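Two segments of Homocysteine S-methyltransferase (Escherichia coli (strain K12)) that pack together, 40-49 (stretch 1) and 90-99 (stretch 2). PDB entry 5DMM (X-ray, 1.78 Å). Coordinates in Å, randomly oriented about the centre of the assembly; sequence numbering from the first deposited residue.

Stretch 1 (40-49) SAKVLVENPE
Stretch 2 (90-99) ALIGKSVELA

The carbonyl oxygen of Leu44 is buried by this contact yet has no hydrogen-bonding partner anywhere in the model; the nearest atom across the interface, Lys94 NZ, stops 3.7 Å from Leu44 O. No hydrogen bond joins the two stretches, and the 370 Å² they bury together is held mainly by apolar packing.

Stretch 1 is helical from Ser40 to Glu46 (phi/psi mostly near -65/-35, with Lys42 at -73/-51, Val45 at -86/-50 and Glu46 at -90/-31). Asn47 breaks the helix at -138/54, and a new helix starts with Pro48 and Glu49. Stretch 2 is helical throughout. The axes of helices 40-46 and 90-99 approach to 10.2 Å, with their N-to-C directions 61° apart. The register sets Leu44 CA 6.7 Å from Leu91 CA and Pro48 CA 7.3 Å from Leu98 CA.

Leu44 (chi1 m, chi2 t) is the knob, its side chain seated among Leu91, Lys94, Ser95 and Leu98. Leu44 CD1 lies 3.5 Å from Leu91 O and 4.2 Å from Leu91 CB, and Leu44 CD2 lies 4.0 Å from Ser95 CA and 3.6 Å from Leu98 CD1. Leu91 (m, t) extends the packing along the first helix: its CD1 is 4.3 Å from Ala41 CB and its CD2 is 3.9 Å from Val45 CG2 (Val45 chi1 t).

Beyond the break, Pro48, with a C-gamma endo ring, points toward stretch 2 and places CB 3.7 Å from Leu98 CD1; Leu98 (m, t) also brings CD2 to 3.5 Å from Pro48 O. Lys94 (t, p, t, m) reaches across so that its NZ lies 4.1 Å from Pro48 CB.

Each stretch also has a side-chain hydrogen bond of its own. Asn47 ND2 donates to Glu49 OE2 at 2.7 Å, bridging the turn, and Ser95 OG (chi1 p) donates to Ile92 O at 2.6 Å, satisfying the hydroxyl within its own helix.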

# COMPACT_ATOMS: atom_id res chain seq x y z
N SER A 40 -14.84 3.27 -3.40
CA SER A 40 -14.44 3.93 -2.16
C SER A 40 -15.20 5.25 -1.92
O SER A 40 -15.49 5.59 -0.78
CB SER A 40 -12.93 4.17 -2.13
OG SER A 40 -12.50 4.91 -3.26
N ALA A 41 -15.54 5.97 -2.99
CA ALA A 41 -16.26 7.22 -2.84
C ALA A 41 -17.64 6.99 -2.24
O ALA A 41 -18.11 7.77 -1.41
CB ALA A 41 -16.38 7.94 -4.19
N LYS A 42 -18.28 5.89 -2.64
CA LYS A 42 -19.59 5.55 -2.11
C LYS A 42 -19.48 5.05 -0.68
O LYS A 42 -20.19 5.52 0.21
CB LYS A 42 -20.29 4.50 -2.97
CG LYS A 42 -21.68 4.14 -2.44
CD LYS A 42 -22.42 3.16 -3.34
CE LYS A 42 -22.03 1.72 -3.02
NZ LYS A 42 -22.75 0.74 -3.88
N VAL A 43 -18.60 4.09 -0.45
CA VAL A 43 -18.52 3.48 0.89
C VAL A 43 -18.01 4.47 1.93
O VAL A 43 -18.46 4.46 3.08
CB VAL A 43 -17.64 2.22 0.88
CG1 VAL A 43 -17.56 1.60 2.27
CG2 VAL A 43 -18.20 1.20 -0.11
N LEU A 44 -17.09 5.35 1.54
CA LEU A 44 -16.56 6.33 2.49
C LEU A 44 -17.66 7.29 2.93
O LEU A 44 -17.65 7.80 4.05
CB LEU A 44 -15.39 7.11 1.88
CG LEU A 44 -14.04 6.39 1.92
CD1 LEU A 44 -13.04 7.15 1.04
CD2 LEU A 44 -13.52 6.31 3.34
N VAL A 45 -18.61 7.51 2.04
CA VAL A 45 -19.75 8.37 2.35
C VAL A 45 -20.87 7.61 3.05
O VAL A 45 -21.35 8.02 4.11
CB VAL A 45 -20.27 9.04 1.07
CG1 VAL A 45 -21.64 9.68 1.31
CG2 VAL A 45 -19.27 10.10 0.57
N GLU A 46 -21.28 6.48 2.49
CA GLU A 46 -22.50 5.81 2.94
C GLU A 46 -22.28 4.80 4.07
O GLU A 46 -23.16 4.60 4.91
CB GLU A 46 -23.18 5.14 1.75
CG GLU A 46 -23.65 6.15 0.70
CD GLU A 46 -24.32 5.51 -0.49
OE1 GLU A 46 -24.61 4.30 -0.43
OE2 GLU A 46 -24.56 6.21 -1.50
N ASN A 47 -21.12 4.15 4.09
CA ASN A 47 -20.83 3.18 5.15
C ASN A 47 -19.39 3.26 5.70
O ASN A 47 -18.68 2.26 5.73
CB ASN A 47 -21.09 1.76 4.63
CG ASN A 47 -22.58 1.44 4.54
OD1 ASN A 47 -23.15 1.35 3.45
ND2 ASN A 47 -23.21 1.28 5.70
N PRO A 48 -18.98 4.45 6.15
CA PRO A 48 -17.59 4.56 6.62
C PRO A 48 -17.33 3.68 7.84
O PRO A 48 -16.18 3.30 8.08
CB PRO A 48 -17.44 6.04 6.96
CG PRO A 48 -18.84 6.50 7.23
CD PRO A 48 -19.69 5.74 6.28
N GLU A 49 -18.38 3.35 8.58
CA GLU A 49 -18.20 2.53 9.77
C GLU A 49 -17.77 1.10 9.40
O GLU A 49 -17.10 0.43 10.19
CB GLU A 49 -19.48 2.50 10.60
CG GLU A 49 -20.61 1.69 9.98
CD GLU A 49 -21.33 2.40 8.84
OE1 GLU A 49 -21.20 3.65 8.69
OE2 GLU A 49 -22.05 1.69 8.09
N ALA A 90 -11.19 15.62 0.92
CA ALA A 90 -11.95 15.28 2.12
C ALA A 90 -12.12 13.77 2.27
O ALA A 90 -11.98 13.22 3.37
CB ALA A 90 -13.35 15.98 2.09
N LEU A 91 -12.42 13.09 1.17
CA LEU A 91 -12.66 11.65 1.23
C LEU A 91 -11.34 10.92 1.44
O LEU A 91 -11.28 9.91 2.15
CB LEU A 91 -13.35 11.15 -0.03
CG LEU A 91 -14.78 11.66 -0.19
CD1 LEU A 91 -15.42 11.05 -1.42
CD2 LEU A 91 -15.57 11.31 1.04
N ILE A 92 -10.28 11.43 0.82
CA ILE A 92 -8.96 10.83 0.99
C ILE A 92 -8.57 10.93 2.46
O ILE A 92 -8.11 9.94 3.07
CB ILE A 92 -7.92 11.50 0.09
CG1 ILE A 92 -8.21 11.18 -1.38
CG2 ILE A 92 -6.50 11.06 0.47
CD1 ILE A 92 -7.61 12.17 -2.34
N GLY A 93 -8.76 12.11 3.04
CA GLY A 93 -8.45 12.33 4.44
C GLY A 93 -9.28 11.44 5.35
O GLY A 93 -8.78 10.91 6.35
N LYS A 94 -10.55 11.28 4.99
CA LYS A 94 -11.46 10.40 5.73
C LYS A 94 -10.94 8.96 5.79
O LYS A 94 -11.11 8.29 6.81
CB LYS A 94 -12.84 10.42 5.10
CG LYS A 94 -13.86 9.56 5.82
CD LYS A 94 -14.22 10.14 7.18
CE LYS A 94 -15.55 9.60 7.69
NZ LYS A 94 -16.69 10.04 6.84
N SER A 95 -10.32 8.49 4.71
CA SER A 95 -9.81 7.12 4.67
C SER A 95 -8.74 6.92 5.74
O SER A 95 -8.63 5.83 6.31
CB SER A 95 -9.27 6.77 3.27
OG SER A 95 -7.97 7.31 3.03
N VAL A 96 -7.97 7.98 6.01
CA VAL A 96 -6.95 7.97 7.06
C VAL A 96 -7.59 8.05 8.43
O VAL A 96 -7.21 7.34 9.35
CB VAL A 96 -5.96 9.14 6.91
CG1 VAL A 96 -4.84 9.04 7.98
CG2 VAL A 96 -5.35 9.15 5.52
N GLU A 97 -8.58 8.93 8.55
CA GLU A 97 -9.28 9.11 9.81
C GLU A 97 -9.90 7.79 10.30
O GLU A 97 -9.81 7.47 11.48
CB GLU A 97 -10.36 10.18 9.65
CG GLU A 97 -11.14 10.51 10.90
CD GLU A 97 -12.31 11.45 10.61
OE1 GLU A 97 -12.16 12.37 9.77
OE2 GLU A 97 -13.40 11.25 11.20
N LEU A 98 -10.49 7.03 9.39
CA LEU A 98 -11.16 5.78 9.77
C LEU A 98 -10.15 4.74 10.23
O LEU A 98 -10.43 3.98 11.15
CB LEU A 98 -12.00 5.22 8.62
CG LEU A 98 -13.21 6.06 8.23
CD1 LEU A 98 -13.77 5.58 6.90
CD2 LEU A 98 -14.28 5.95 9.32
N ALA A 99 -8.98 4.72 9.61
CA ALA A 99 -7.95 3.79 10.06
C ALA A 99 -7.40 4.22 11.42
O ALA A 99 -7.10 3.39 12.28
CB ALA A 99 -6.81 3.68 9.02